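Local coordinates for mandelate racemase/muconate lactonizing enzyme-like protein (Rubrobacter xylanophilus DSM 9941, PDB 3CYJ) that belongs to the enolase superfamily, pairing an N-terminal capping domain with a TIM-barrel domain that holds a bound sodium ion, at residues W31-M36 against D321-E326. Residues are numbered along the deposited sequence; the frame is centred on the assembly and turned at random.
Sequences WDSTTM and DHARVE
Trp31 closes strand 29-31, and the chain turns a corner at Asp32 and then runs extended in strand 33-43; residues 321-326 form the first turns of helix 320-329, with Val325 N hydrogen-bonded to Asp321 O at 3.0 Å. The axes of strand 33-36 and helix 321-326 approach to 9.8 Å and cross at -61°; Thr34 lies nearest Asp321, CA to CA 7.3 Å. Trp31, chi1 p and chi2 104°, directs its indole edge at the helix, and NE1 donates to Asp321 OD2 (2.7 Å, 166° at the hydrogen), the acceptor near the ring plane and Asp321 in rotamer m. It is the one hydrogen bond between the segments. Asp32, Ser33 and Thr35 point away. The buried Thr34 (m) fills the space between Asp321 and Val325, one turn apart on the helix, its OG1 3.9 Å from Asp321 CB and its CB 4.1 Å from Val325 CG2. Met36 (t, t, m) extends over the next turn, its CE packing on Val325 CG1 (3.6 Å) and Glu326 CG (4.2 Å). Such an interface is characteristic of the enolase superfamily, whose N-terminal capping domain packs against the barrel; the side chain of Trp31 lies about 3 Å from a glycerol and about 9 Å from the sodium ion, putting this polar end near the metal site. His322 ND1 is hydrogen-bonded to Ala299 N and its ring stacks on Tyr53, while Glu326 OE2 is hydrogen-bonded to Tyr53 OH and OE1 to Ala301 N. The helix, following barrel strand 313-319, packs against strands 8-26, 33-43 and 46-53 of the antiparallel sheet and touches Pro300 of helix 300-306.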
ATOM      1  N   TRP A  31      31.246  25.902  12.258  1.00 41.93           N
ATOM      2  CA  TRP A  31      31.653  26.921  11.321  1.00 42.47           C
ATOM      3  C   TRP A  31      31.980  28.186  12.088  1.00 42.39           C
ATOM      4  O   TRP A  31      31.578  28.331  13.221  1.00 42.08           O
ATOM      5  CB  TRP A  31      30.575  27.167  10.215  1.00 41.60           C
ATOM      6  CG  TRP A  31      29.267  27.716  10.731  1.00 41.43           C
ATOM      7  CD1 TRP A  31      28.826  29.019  10.637  1.00 41.77           C
ATOM      8  CD2 TRP A  31      28.223  26.989  11.419  1.00 39.33           C
ATOM      9  NE1 TRP A  31      27.579  29.134  11.214  1.00 36.99           N
ATOM     10  CE2 TRP A  31      27.190  27.917  11.712  1.00 37.45           C
ATOM     11  CE3 TRP A  31      28.054  25.643  11.790  1.00 39.33           C
ATOM     12  CZ2 TRP A  31      25.996  27.550  12.393  1.00 36.82           C
ATOM     13  CZ3 TRP A  31      26.873  25.270  12.466  1.00 41.42           C
ATOM     14  CH2 TRP A  31      25.856  26.237  12.759  1.00 37.34           C
ATOM     15  N   ASP A  32      32.703  29.114  11.465  1.00 43.65           N
ATOM     16  CA  ASP A  32      33.082  30.345  12.140  1.00 45.15           C
ATOM     17  C   ASP A  32      33.034  31.509  11.166  1.00 44.40           C
ATOM     18  O   ASP A  32      33.662  32.548  11.373  1.00 44.05           O
ATOM     19  CB  ASP A  32      34.460  30.211  12.862  1.00 46.11           C
ATOM     20  CG  ASP A  32      35.664  30.126  11.866  1.00 52.36           C
ATOM     21  OD1 ASP A  32      35.455  30.119  10.620  1.00 51.51           O
ATOM     22  OD2 ASP A  32      36.841  30.078  12.347  1.00 58.24           O
ATOM     23  N   SER A  33      32.255  31.340  10.104  1.00 44.30           N
ATOM     24  CA  SER A  33      32.027  32.419   9.124  1.00 44.21           C
ATOM     25  C   SER A  33      30.907  32.097   8.138  1.00 44.10           C
ATOM     26  O   SER A  33      30.467  30.967   8.043  1.00 44.26           O
ATOM     27  CB  SER A  33      33.305  32.740   8.328  1.00 44.20           C
ATOM     28  OG  SER A  33      33.606  31.718   7.420  1.00 40.69           O
ATOM     29  N   THR A  34      30.493  33.103   7.386  1.00 44.00           N
ATOM     30  CA  THR A  34      29.418  32.986   6.390  1.00 43.86           C
ATOM     31  C   THR A  34      29.852  33.613   5.090  1.00 42.81           C
ATOM     32  O   THR A  34      30.395  34.702   5.097  1.00 42.96           O
ATOM     33  CB  THR A  34      28.158  33.798   6.824  1.00 44.04           C
ATOM     34  OG1 THR A  34      27.737  33.370   8.116  1.00 43.30           O
ATOM     35  CG2 THR A  34      26.997  33.638   5.812  1.00 44.71           C
ATOM     36  N   THR A  35      29.562  32.952   3.975  1.00 41.83           N
ATOM     37  CA  THR A  35      29.814  33.529   2.680  1.00 40.58           C
ATOM     38  C   THR A  35      28.491  33.838   1.952  1.00 40.33           C
ATOM     39  O   THR A  35      27.678  32.944   1.732  1.00 40.43           O
ATOM     40  CB  THR A  35      30.708  32.621   1.839  1.00 39.89           C
ATOM     41  OG1 THR A  35      31.968  32.461   2.507  1.00 41.38           O
ATOM     42  CG2 THR A  35      30.925  33.226   0.500  1.00 39.51           C
ATOM     43  N   MET A  36      28.290  35.117   1.617  1.00 39.32           N
ATOM     44  CA  MET A  36      27.226  35.551   0.777  1.00 39.34           C
ATOM     45  C   MET A  36      27.680  35.749  -0.659  1.00 39.35           C
ATOM     46  O   MET A  36      28.676  36.418  -0.924  1.00 40.29           O
ATOM     47  CB  MET A  36      26.604  36.845   1.328  1.00 39.38           C
ATOM     48  CG  MET A  36      25.370  37.319   0.557  1.00 38.40           C
ATOM     49  SD  MET A  36      24.948  39.100   0.880  1.00 37.90           S
ATOM     50  CE  MET A  36      24.256  38.925   2.456  1.00 32.55           C
ATOM     51  N   ASP A 321      23.047  34.241  12.139  1.00 41.56           N
ATOM     52  CA  ASP A 321      24.147  34.519  11.188  1.00 39.96           C
ATOM     53  C   ASP A 321      23.737  35.494  10.105  1.00 40.55           C
ATOM     54  O   ASP A 321      24.494  36.402   9.736  1.00 39.50           O
ATOM     55  CB  ASP A 321      24.660  33.265  10.513  1.00 38.88           C
ATOM     56  CG  ASP A 321      25.256  32.256  11.488  1.00 39.75           C
ATOM     57  OD1 ASP A 321      25.109  32.409  12.706  1.00 42.69           O
ATOM     58  OD2 ASP A 321      25.881  31.267  11.047  1.00 41.95           O
ATOM     59  N   HIS A 322      22.523  35.295   9.587  1.00 40.99           N
ATOM     60  CA  HIS A 322      22.100  35.954   8.377  1.00 40.37           C
ATOM     61  C   HIS A 322      21.576  37.316   8.632  1.00 40.84           C
ATOM     62  O   HIS A 322      21.919  38.246   7.884  1.00 41.66           O
ATOM     63  CB  HIS A 322      21.062  35.119   7.633  1.00 39.97           C
ATOM     64  CG  HIS A 322      21.627  33.857   7.091  1.00 41.54           C
ATOM     65  ND1 HIS A 322      20.858  32.901   6.463  1.00 42.32           N
ATOM     66  CD2 HIS A 322      22.901  33.383   7.101  1.00 40.52           C
ATOM     67  CE1 HIS A 322      21.634  31.897   6.093  1.00 42.26           C
ATOM     68  NE2 HIS A 322      22.879  32.165   6.472  1.00 42.13           N
ATOM     69  N   ALA A 323      20.699  37.441   9.622  1.00 40.80           N
ATOM     70  CA  ALA A 323      20.268  38.747  10.097  1.00 42.44           C
ATOM     71  C   ALA A 323      21.499  39.670  10.297  1.00 43.11           C
ATOM     72  O   ALA A 323      21.580  40.769   9.741  1.00 43.84           O
ATOM     73  CB  ALA A 323      19.489  38.606  11.395  1.00 41.05           C
ATOM     74  N   ARG A 324      22.474  39.184  11.041  1.00 44.17           N
ATOM     75  CA  ARG A 324      23.691  39.957  11.325  1.00 45.26           C
ATOM     76  C   ARG A 324      24.474  40.331  10.060  1.00 44.60           C
ATOM     77  O   ARG A 324      24.811  41.479   9.859  1.00 45.41           O
ATOM     78  CB  ARG A 324      24.569  39.175  12.302  1.00 45.62           C
ATOM     79  CG  ARG A 324      25.955  39.761  12.580  1.00 48.38           C
ATOM     80  CD  ARG A 324      26.677  38.858  13.626  1.00 50.70           C
ATOM     81  NE  ARG A 324      27.988  39.391  13.959  1.00 50.17           N
ATOM     82  CZ  ARG A 324      29.106  39.093  13.311  1.00 51.77           C
ATOM     83  NH1 ARG A 324      29.094  38.215  12.312  1.00 48.05           N
ATOM     84  NH2 ARG A 324      30.243  39.681  13.670  1.00 49.67           N
ATOM     85  N   VAL A 325      24.752  39.371   9.186  1.00 44.11           N
ATOM     86  CA  VAL A 325      25.425  39.662   7.905  1.00 42.59           C
ATOM     87  C   VAL A 325      24.617  40.635   7.027  1.00 43.11           C
ATOM     88  O   VAL A 325      25.185  41.444   6.311  1.00 42.22           O
ATOM     89  CB  VAL A 325      25.713  38.333   7.136  1.00 42.77           C
ATOM     90  CG1 VAL A 325      25.963  38.544   5.608  1.00 40.96           C
ATOM     91  CG2 VAL A 325      26.860  37.575   7.786  1.00 43.17           C
ATOM     92  N   GLU A 326      23.288  40.522   7.042  1.00 44.01           N
ATOM     93  CA  GLU A 326      22.457  41.400   6.231  1.00 45.11           C
ATOM     94  C   GLU A 326      22.491  42.868   6.756  1.00 45.58           C
ATOM     95  O   GLU A 326      22.580  43.770   5.957  1.00 44.58           O
ATOM     96  CB  GLU A 326      21.035  40.822   6.063  1.00 44.61           C
ATOM     97  CG  GLU A 326      20.989  39.649   5.070  1.00 47.52           C
ATOM     98  CD  GLU A 326      19.906  38.556   5.360  1.00 48.35           C
ATOM     99  OE1 GLU A 326      18.917  38.818   6.075  1.00 45.23           O
ATOM    100  OE2 GLU A 326      20.043  37.426   4.831  1.00 50.76           O
TER